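Local coordinates for protein fiber (Murine adenovirus 2, PDB 5NBH) that forms the distal domain of the trimeric virus fibre, which binds N-acetylglucosamine and probably attaches the virion to host cells, at residues A[95-99]-A[100-104]; A[203-207]-A[208-212]. All coordinates share one frame; numbering follows the deposited sequence.

Interaction 1. Residues A[95-99]-A[100-104]; sequences LRNGT and YNEYA
Asn97 and Glu102 lie side by side at the tip of the beta hairpin formed by strands 83-96 and 103-113, and both belong to the N-acetyl-D-glucosamine site of this fibre, which holds no sugar in this chain. Their side chains point the same way: Asn97 ND2 donates to Glu102 OE1 at 3.0 Å, with the oxygen close to the amide plane, while the amide nitrogen lies 49° out of the carboxylate plane. Asn97 places its CG anti to the backbone N (chi1 174°), which brings the amide beside the extended Glu102 chain. The other end of the amide is held too, since OD1 accepts from the backbone N of Thr134, next to the site residue Gln133 on strand 131-140. In the backbone, Asn97 N donates to Glu102 O at 2.8 Å, and a type II' turn from Asn97 to Tyr100, with Gly98 at positive phi, reverses the chain.

On the face carrying Arg96 and Tyr103, a second set of contacts ties Arg96 to the turn. The extended Arg96 chain runs alongside the Tyr103 ring, its CG making an off-centre CH-pi contact 4.1 Å from the ring centroid. Tyr103 OH lies over one face of the guanidinium, whose edge is turned to the turn backbone. There Arg96 NE donates to Tyr100 O at 2.8 Å, from above the carbonyl plane, and NH2 adds weak bonds to Tyr100 O and Thr99 O. A water finally bridges Asn101 to the arginine, accepting from Arg96 NH2 at 2.8 Å and donating to Asn101 OD1 at 3.3 Å.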
# COMPACT_ATOMS: atom_id res chain seq x y z
N LEU A 95 -5.30 -4.46 -24.30
CA LEU A 95 -6.18 -3.31 -24.34
C LEU A 95 -6.07 -2.62 -25.70
O LEU A 95 -5.00 -2.55 -26.27
CB LEU A 95 -5.82 -2.29 -23.26
CG LEU A 95 -5.89 -2.83 -21.84
CD1 LEU A 95 -5.41 -1.80 -20.86
CD2 LEU A 95 -7.29 -3.26 -21.53
N ARG A 96 -7.20 -2.14 -26.18
CA ARG A 96 -7.23 -1.35 -27.42
C ARG A 96 -7.52 0.12 -27.10
O ARG A 96 -8.38 0.42 -26.24
CB ARG A 96 -8.32 -1.89 -28.33
CG ARG A 96 -8.37 -1.23 -29.69
CD ARG A 96 -9.36 -1.92 -30.59
NE ARG A 96 -9.33 -1.37 -31.94
CZ ARG A 96 -9.97 -1.86 -33.00
NH1 ARG A 96 -10.76 -2.93 -32.88
NH2 ARG A 96 -9.85 -1.25 -34.17
N ASN A 97 -6.83 1.02 -27.80
CA ASN A 97 -7.09 2.44 -27.71
C ASN A 97 -8.33 2.80 -28.54
O ASN A 97 -8.22 3.15 -29.74
CB ASN A 97 -5.89 3.25 -28.20
CG ASN A 97 -6.17 4.74 -28.26
OD1 ASN A 97 -7.11 5.25 -27.63
ND2 ASN A 97 -5.36 5.45 -29.05
N GLY A 98 -9.49 2.73 -27.91
CA GLY A 98 -10.77 3.03 -28.56
C GLY A 98 -10.97 2.24 -29.83
O GLY A 98 -10.93 1.03 -29.79
N THR A 99 -11.24 2.95 -30.95
CA THR A 99 -11.49 2.34 -32.24
C THR A 99 -10.24 2.33 -33.12
O THR A 99 -10.32 1.87 -34.28
CB THR A 99 -12.64 3.06 -32.99
OG1 THR A 99 -12.49 4.49 -32.90
CG2 THR A 99 -13.95 2.68 -32.37
N TYR A 100 -9.11 2.82 -32.60
CA TYR A 100 -7.90 2.94 -33.40
C TYR A 100 -7.24 1.58 -33.45
O TYR A 100 -7.51 0.71 -32.61
CB TYR A 100 -6.94 3.99 -32.82
CG TYR A 100 -7.39 5.45 -32.86
CD1 TYR A 100 -8.65 5.86 -33.35
CD2 TYR A 100 -6.55 6.44 -32.37
CE1 TYR A 100 -9.02 7.19 -33.35
CE2 TYR A 100 -6.92 7.77 -32.36
CZ TYR A 100 -8.16 8.15 -32.85
OH TYR A 100 -8.51 9.47 -32.82
N ASN A 101 -6.33 1.40 -34.40
CA ASN A 101 -5.58 0.15 -34.53
C ASN A 101 -4.32 0.28 -33.66
O ASN A 101 -3.20 0.24 -34.15
CB ASN A 101 -5.24 -0.11 -36.01
CG ASN A 101 -6.48 -0.41 -36.83
OD1 ASN A 101 -7.29 -1.25 -36.44
ND2 ASN A 101 -6.64 0.27 -37.98
N GLU A 102 -4.52 0.53 -32.37
CA GLU A 102 -3.44 0.78 -31.42
C GLU A 102 -3.77 -0.02 -30.17
O GLU A 102 -4.91 0.06 -29.67
CB GLU A 102 -3.34 2.25 -31.08
CG GLU A 102 -2.83 3.13 -32.22
CD GLU A 102 -2.72 4.60 -31.86
OE1 GLU A 102 -2.86 4.98 -30.66
OE2 GLU A 102 -2.50 5.40 -32.82
N TYR A 103 -2.79 -0.78 -29.70
CA TYR A 103 -2.99 -1.70 -28.56
C TYR A 103 -1.88 -1.56 -27.52
O TYR A 103 -0.81 -1.03 -27.80
CB TYR A 103 -3.05 -3.14 -29.07
CG TYR A 103 -4.19 -3.42 -30.02
CD1 TYR A 103 -4.10 -3.06 -31.37
CD2 TYR A 103 -5.38 -3.97 -29.56
CE1 TYR A 103 -5.16 -3.32 -32.25
CE2 TYR A 103 -6.45 -4.21 -30.44
CZ TYR A 103 -6.33 -3.89 -31.77
OH TYR A 103 -7.38 -4.13 -32.62
N ALA A 104 -2.16 -2.07 -26.32
CA ALA A 104 -1.18 -2.15 -25.24
C ALA A 104 -1.41 -3.43 -24.43
O ALA A 104 -2.50 -3.99 -24.45
CB ALA A 104 -1.29 -0.95 -24.34
O HOH W 1 -10.51 -1.36 -36.92

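Interaction 2. Residues A[203-207]-A[208-212]; sequences TYRLG and NFYIT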
# COMPACT_ATOMS: atom_id res chain seq x y z
N THR A 203 -16.42 5.24 -13.12
CA THR A 203 -17.88 5.47 -13.39
C THR A 203 -18.63 4.15 -13.41
O THR A 203 -18.02 3.10 -13.51
CB THR A 203 -18.08 6.13 -14.76
OG1 THR A 203 -17.50 5.35 -15.80
CG2 THR A 203 -17.46 7.50 -14.77
N TYR A 204 -19.96 4.23 -13.35
CA TYR A 204 -20.78 3.10 -13.72
C TYR A 204 -21.67 3.50 -14.92
O TYR A 204 -22.22 4.61 -14.95
CB TYR A 204 -21.70 2.66 -12.62
CG TYR A 204 -21.08 1.95 -11.42
CD1 TYR A 204 -20.39 2.67 -10.45
CD2 TYR A 204 -21.20 0.57 -11.27
CE1 TYR A 204 -19.82 2.03 -9.36
CE2 TYR A 204 -20.67 -0.08 -10.15
CZ TYR A 204 -20.00 0.66 -9.21
OH TYR A 204 -19.49 0.02 -8.09
N ARG A 205 -21.79 2.58 -15.84
CA ARG A 205 -22.83 2.67 -16.88
C ARG A 205 -23.24 1.31 -17.36
O ARG A 205 -22.45 0.37 -17.33
CB ARG A 205 -22.36 3.55 -18.03
CG ARG A 205 -21.25 2.99 -18.92
CD ARG A 205 -21.11 3.92 -20.13
NE ARG A 205 -20.15 3.40 -21.11
CZ ARG A 205 -18.82 3.55 -21.05
NH1 ARG A 205 -18.24 4.23 -20.06
NH2 ARG A 205 -18.05 3.03 -22.00
N LEU A 206 -24.50 1.19 -17.79
CA LEU A 206 -24.98 -0.07 -18.35
C LEU A 206 -24.89 -1.23 -17.33
O LEU A 206 -24.77 -2.37 -17.72
CB LEU A 206 -24.23 -0.37 -19.64
CG LEU A 206 -24.16 0.80 -20.67
CD1 LEU A 206 -23.51 0.33 -21.96
CD2 LEU A 206 -25.52 1.44 -20.95
N GLY A 207 -24.96 -0.90 -16.05
CA GLY A 207 -24.89 -1.85 -14.93
C GLY A 207 -23.48 -2.25 -14.51
O GLY A 207 -23.33 -3.08 -13.61
N ASN A 208 -22.45 -1.70 -15.17
CA ASN A 208 -21.06 -2.15 -14.98
C ASN A 208 -20.14 -1.00 -14.52
O ASN A 208 -20.47 0.17 -14.65
CB ASN A 208 -20.52 -2.80 -16.23
CG ASN A 208 -21.10 -4.18 -16.46
OD1 ASN A 208 -21.55 -4.87 -15.52
ND2 ASN A 208 -21.13 -4.58 -17.71
N PHE A 209 -19.02 -1.38 -13.90
CA PHE A 209 -18.03 -0.44 -13.33
C PHE A 209 -16.91 -0.29 -14.33
O PHE A 209 -16.41 -1.26 -14.82
CB PHE A 209 -17.50 -1.06 -12.00
CG PHE A 209 -16.26 -0.40 -11.46
CD1 PHE A 209 -16.18 0.97 -11.34
CD2 PHE A 209 -15.21 -1.17 -10.97
CE1 PHE A 209 -15.06 1.58 -10.82
CE2 PHE A 209 -14.08 -0.58 -10.42
CZ PHE A 209 -14.00 0.79 -10.35
N TYR A 210 -16.57 0.96 -14.66
CA TYR A 210 -15.53 1.33 -15.57
C TYR A 210 -14.42 2.12 -14.88
O TYR A 210 -14.68 3.08 -14.15
CB TYR A 210 -16.07 2.19 -16.70
CG TYR A 210 -17.01 1.50 -17.66
CD1 TYR A 210 -18.30 1.12 -17.24
CD2 TYR A 210 -16.64 1.27 -18.96
CE1 TYR A 210 -19.17 0.48 -18.10
CE2 TYR A 210 -17.52 0.64 -19.86
CZ TYR A 210 -18.78 0.25 -19.42
OH TYR A 210 -19.66 -0.34 -20.31
N ILE A 211 -13.18 1.71 -15.14
CA ILE A 211 -12.00 2.52 -14.89
C ILE A 211 -11.51 2.92 -16.26
O ILE A 211 -11.12 2.06 -17.09
CB ILE A 211 -10.89 1.77 -14.10
CG1 ILE A 211 -11.42 1.36 -12.76
CG2 ILE A 211 -9.62 2.61 -14.00
CD1 ILE A 211 -10.43 0.63 -11.86
N THR A 212 -11.50 4.23 -16.50
CA THR A 212 -11.08 4.75 -17.81
C THR A 212 -9.84 5.59 -17.60
O THR A 212 -9.86 6.51 -16.79
CB THR A 212 -12.21 5.57 -18.45
OG1 THR A 212 -13.42 4.79 -18.46
CG2 THR A 212 -11.88 5.96 -19.86
O HOH W 2 -14.80 5.66 -16.24
O HOH W 3 -15.33 4.78 -20.38
O HOH W 4 -19.59 0.23 -23.03
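Arg205 lays its guanidinium flat on the Tyr210 ring beside the type I' turn that closes the beta hairpin of strands 191-205 and 208-217. The group lies over the ring face, planes 23° apart and CZ 3.8 Å from the ring centroid, a stacked cation-pi pair. The first torsion, 70°, sets Arg205 CG between the backbone N and carbonyl carbon, and the extended chain then crosses the tyrosine at about a right angle. A salt bridge from NH2 to Glu136 on strand 131-140 helps fix the guanidinium.

Packing is also close on the face bearing Tyr204 and Phe209. Phe209 CB sits over the Tyr204 ring, 4.2 Å from its centroid, while the two rings meet obliquely. Phe209 also meets Phe139, and Tyr204 OH bonds to Pro170 O, so this side is joined to the neighbouring strand and a loop.

Outside the stack the contact passes to solvent. Leu206 and Gly207 at the turn are exposed, and water rims the stack: one molecule lies 2.8 Å from Tyr210 OH and takes a weak bond from Arg205 NH2, and another bridges Arg205 NH1, at 3.0 Å, to Thr212 OG1, at 2.7 Å.

Overall arrangement
Both contacts are tips of beta hairpins in the distal domain, but in different antiparallel sheets. Interaction 1 comes first along the chain and joins strands 83-96 and 103-113; interaction 2 follows in series and joins strands 191-205 and 208-217. Their centres lie 19 Å apart and their nearest atoms about 8 Å, without touching. Strand 131-140, an outer strand of the second sheet, relates them: side chains of both hairpins pack on it, Leu95 and Ala104 on Trp135, Ile211 on Phe139. Only interaction 1 holds N-acetylglucosamine-site residues, and the site's Thr132 and Gln133 lie on the shared strand, so the sugar site lies between the turn of the first hairpin and the start of strand 131-140.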